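Local coordinates for PbSGBP-B lipoprotein (Prevotella bryantii B14, PDB 6D2Y), which probably binds polysaccharides at the cell surface as part of a polysaccharide utilization system, and carries a magnesium ion in its beta-sandwich glycan-binding domain, at residues G221-F226 and I454-N459. Residues are numbered along the deposited sequence; the frame is centred on the assembly and turned at random.
With MG (magnesium ion), chain B.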
ATOM      1  N   GLY A 221      -2.450 -14.663   5.649  1.00 58.15           N
ATOM      2  CA  GLY A 221      -3.552 -14.099   6.406  1.00 54.20           C
ATOM      3  C   GLY A 221      -4.877 -14.218   5.700  1.00 51.64           C
ATOM      4  O   GLY A 221      -5.768 -13.387   5.905  1.00 52.44           O
HETATM    5  N   MSE A 222      -5.014 -15.227   4.853  1.00 50.37           N
HETATM    6  CA  MSE A 222      -6.204 -15.469   4.050  1.00 50.37           C
HETATM    7  C   MSE A 222      -7.488 -15.679   4.890  1.00 55.96           C
HETATM    8  O   MSE A 222      -7.541 -16.558   5.747  1.00 55.51           O
HETATM    9  CB  MSE A 222      -5.944 -16.675   3.132  1.00 48.61           C
HETATM   10  CG  MSE A 222      -7.004 -16.784   2.089  1.00 61.85           C
HETATM   11 SE   MSE A 222      -6.719 -15.437   0.717  0.74 73.34          SE
HETATM   12  CE  MSE A 222      -8.365 -14.538   1.029  1.00 33.63           C
ATOM     13  N   LEU A 223      -8.512 -14.851   4.662  1.00 53.85           N
ATOM     14  CA  LEU A 223      -9.780 -14.965   5.380  1.00 52.68           C
ATOM     15  C   LEU A 223     -10.929 -15.436   4.500  1.00 51.97           C
ATOM     16  O   LEU A 223     -11.662 -16.358   4.881  1.00 52.66           O
ATOM     17  CB  LEU A 223     -10.158 -13.630   6.039  1.00 53.91           C
ATOM     18  CG  LEU A 223      -9.077 -12.950   6.886  1.00 50.54           C
ATOM     19  CD1 LEU A 223      -9.149 -11.443   6.742  1.00 51.67           C
ATOM     20  CD2 LEU A 223      -9.212 -13.357   8.341  1.00 47.27           C
ATOM     21  N   PHE A 224     -11.118 -14.822   3.331  1.00 47.94           N
ATOM     22  CA  PHE A 224     -12.170 -15.223   2.395  1.00 45.56           C
ATOM     23  C   PHE A 224     -11.581 -15.226   0.988  1.00 41.73           C
ATOM     24  O   PHE A 224     -11.384 -14.162   0.398  1.00 44.57           O
ATOM     25  CB  PHE A 224     -13.374 -14.289   2.451  1.00 43.29           C
ATOM     26  CG  PHE A 224     -13.947 -14.091   3.823  1.00 44.80           C
ATOM     27  CD1 PHE A 224     -13.461 -13.100   4.657  1.00 44.63           C
ATOM     28  CD2 PHE A 224     -15.006 -14.866   4.260  1.00 49.64           C
ATOM     29  CE1 PHE A 224     -14.000 -12.905   5.914  1.00 50.59           C
ATOM     30  CE2 PHE A 224     -15.552 -14.676   5.513  1.00 47.90           C
ATOM     31  CZ  PHE A 224     -15.049 -13.695   6.342  1.00 51.41           C
ATOM     32  N   ASP A 225     -11.299 -16.411   0.453  1.00 38.08           N
ATOM     33  CA  ASP A 225     -11.118 -16.572  -0.984  1.00 43.44           C
ATOM     34  C   ASP A 225     -12.318 -17.252  -1.625  1.00 47.48           C
ATOM     35  O   ASP A 225     -12.355 -17.403  -2.850  1.00 49.10           O
ATOM     36  CB  ASP A 225      -9.828 -17.348  -1.288  1.00 41.10           C
ATOM     37  CG  ASP A 225      -9.940 -18.832  -0.988  1.00 50.47           C
ATOM     38  OD1 ASP A 225     -10.822 -19.231  -0.198  1.00 45.69           O
ATOM     39  OD2 ASP A 225      -9.123 -19.604  -1.531  1.00 51.84           O
ATOM     40  N   PHE A 226     -13.291 -17.667  -0.810  1.00 40.57           N
ATOM     41  CA  PHE A 226     -14.570 -18.231  -1.236  1.00 39.09           C
ATOM     42  C   PHE A 226     -14.408 -19.541  -1.995  1.00 36.75           C
ATOM     43  O   PHE A 226     -15.332 -19.975  -2.687  1.00 42.27           O
ATOM     44  CB  PHE A 226     -15.369 -17.219  -2.063  1.00 41.41           C
ATOM     45  CG  PHE A 226     -15.575 -15.910  -1.359  1.00 41.91           C
ATOM     46  CD1 PHE A 226     -16.520 -15.795  -0.354  1.00 40.79           C
ATOM     47  CD2 PHE A 226     -14.810 -14.802  -1.681  1.00 44.00           C
ATOM     48  CE1 PHE A 226     -16.707 -14.598   0.308  1.00 36.44           C
ATOM     49  CE2 PHE A 226     -14.993 -13.600  -1.019  1.00 40.51           C
ATOM     50  CZ  PHE A 226     -15.941 -13.503  -0.021  1.00 45.05           C
ATOM     51  N   ILE A 454     -10.091 -11.636   0.390  1.00 40.17           N
ATOM     52  CA  ILE A 454     -10.030 -10.809   1.590  1.00 44.89           C
ATOM     53  C   ILE A 454      -9.023 -11.427   2.551  1.00 40.42           C
ATOM     54  O   ILE A 454      -9.196 -12.562   3.005  1.00 45.63           O
ATOM     55  CB  ILE A 454     -11.414 -10.686   2.239  1.00 43.01           C
ATOM     56  CG1 ILE A 454     -12.457 -10.231   1.215  1.00 39.09           C
ATOM     57  CG2 ILE A 454     -11.361  -9.733   3.426  1.00 44.44           C
ATOM     58  CD1 ILE A 454     -13.887 -10.456   1.670  1.00 34.56           C
ATOM     59  N   ARG A 455      -7.969 -10.678   2.876  1.00 40.97           N
ATOM     60  CA  ARG A 455      -6.885 -11.191   3.703  1.00 44.82           C
ATOM     61  C   ARG A 455      -6.322 -10.065   4.560  1.00 47.01           C
ATOM     62  O   ARG A 455      -6.564  -8.882   4.309  1.00 49.84           O
ATOM     63  CB  ARG A 455      -5.772 -11.808   2.843  1.00 45.05           C
ATOM     64  CG  ARG A 455      -5.157 -10.835   1.838  1.00 51.27           C
ATOM     65  CD  ARG A 455      -4.223 -11.541   0.864  1.00 52.66           C
ATOM     66  NE  ARG A 455      -3.612 -10.619  -0.093  1.00 53.85           N
ATOM     67  CZ  ARG A 455      -4.128 -10.320  -1.282  1.00 50.85           C
ATOM     68  NH1 ARG A 455      -5.273 -10.864  -1.671  1.00 44.32           N
ATOM     69  NH2 ARG A 455      -3.502  -9.473  -2.086  1.00 55.03           N
ATOM     70  N   VAL A 456      -5.561 -10.444   5.588  1.00 45.93           N
ATOM     71  CA  VAL A 456      -4.825  -9.496   6.418  1.00 48.24           C
ATOM     72  C   VAL A 456      -3.344  -9.839   6.339  1.00 48.18           C
ATOM     73  O   VAL A 456      -2.955 -10.998   6.530  1.00 46.00           O
ATOM     74  CB  VAL A 456      -5.329  -9.476   7.877  1.00 54.22           C
ATOM     75  CG1 VAL A 456      -5.228 -10.849   8.528  1.00 56.73           C
ATOM     76  CG2 VAL A 456      -4.556  -8.441   8.685  1.00 58.34           C
ATOM     77  N   VAL A 457      -2.524  -8.830   6.055  1.00 50.18           N
ATOM     78  CA  VAL A 457      -1.131  -9.045   5.659  1.00 53.54           C
ATOM     79  C   VAL A 457      -0.253  -8.020   6.341  1.00 53.18           C
ATOM     80  O   VAL A 457      -0.683  -6.887   6.626  1.00 55.84           O
ATOM     81  CB  VAL A 457      -0.969  -8.944   4.123  1.00 60.57           C
ATOM     82  CG1 VAL A 457      -1.132  -7.505   3.650  1.00 63.08           C
ATOM     83  CG2 VAL A 457       0.340  -9.547   3.628  1.00 69.79           C
ATOM     84  N   PRO A 458       0.988  -8.392   6.664  1.00 58.31           N
ATOM     85  CA  PRO A 458       1.912  -7.422   7.257  1.00 60.01           C
ATOM     86  C   PRO A 458       2.145  -6.233   6.337  1.00 67.03           C
ATOM     87  O   PRO A 458       2.184  -6.363   5.113  1.00 66.81           O
ATOM     88  CB  PRO A 458       3.198  -8.228   7.462  1.00 63.28           C
ATOM     89  CG  PRO A 458       2.745  -9.635   7.572  1.00 68.15           C
ATOM     90  CD  PRO A 458       1.543  -9.762   6.685  1.00 64.69           C
ATOM     91  N   ASN A 459       2.300  -5.056   6.951  1.00 69.09           N
ATOM     92  CA  ASN A 459       2.572  -3.850   6.176  1.00 76.89           C
ATOM     93  C   ASN A 459       3.919  -3.931   5.477  1.00 95.14           C
ATOM     94  O   ASN A 459       4.118  -3.298   4.435  1.00 90.57           O
ATOM     95  CB  ASN A 459       2.508  -2.622   7.083  1.00 74.84           C
ATOM     96  CG  ASN A 459       1.089  -2.241   7.441  1.00 69.54           C
ATOM     97  OD1 ASN A 459       0.138  -2.908   7.038  1.00 65.35           O
ATOM     98  ND2 ASN A 459       0.938  -1.168   8.209  1.00 69.92           N
TER
HETATM   99 MG    MG B 501     -11.820 -16.791  -5.122  1.00 26.21          MG
HETATM  100  O   HOH W   1      -9.849 -16.868  -4.705  1.00 35.06           O
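Leu223 and Phe224 both give their backbone N-H to Ile454 O, at 2.9 Å from Leu223 N and 3.0 Å from Phe224 N, each lying in the carbonyl plane. This is a classic beta bulge: two residues of strand 222-224 face one residue of the antiparallel strand 449-458, and the register slips by one. Ile454 N returns a bond to Phe224 O, while Val456 N bonds to Gly221 O.

Beside the bulge, Phe224 and Ile454 point to the same face of the sheet. In Ile454, chi1 (-52°) sets CG1 anti to the carbonyl carbon, and an extended chi2 (164°) carries CD1 on to 3.9 Å from Phe224 CB, while Ile454 CB sits at the edge of the Phe224 ring. The same CD1 meets Phe226 CZ at 4.0 Å, and Phe224 CB lies over one face of the Phe226 ring, offset toward the rim. Leu223 runs CD1 across the partner backbone, 3.8 Å from Arg455 CA. The Arg455 side chain leaves by the face it shares with selenomethionine Met222 and ends in salt bridges to Glu141 and Glu316.

Just past the bulge, Asp225 O binds magnesium at 2.4 Å, alongside Asp227, Ser255, Asn257 and Asp452. Doubly bonded Ile454 O and the apolar packing around Ile454 thus join the metal-binding loop to strand 449-458, which also pairs with strand 311-318.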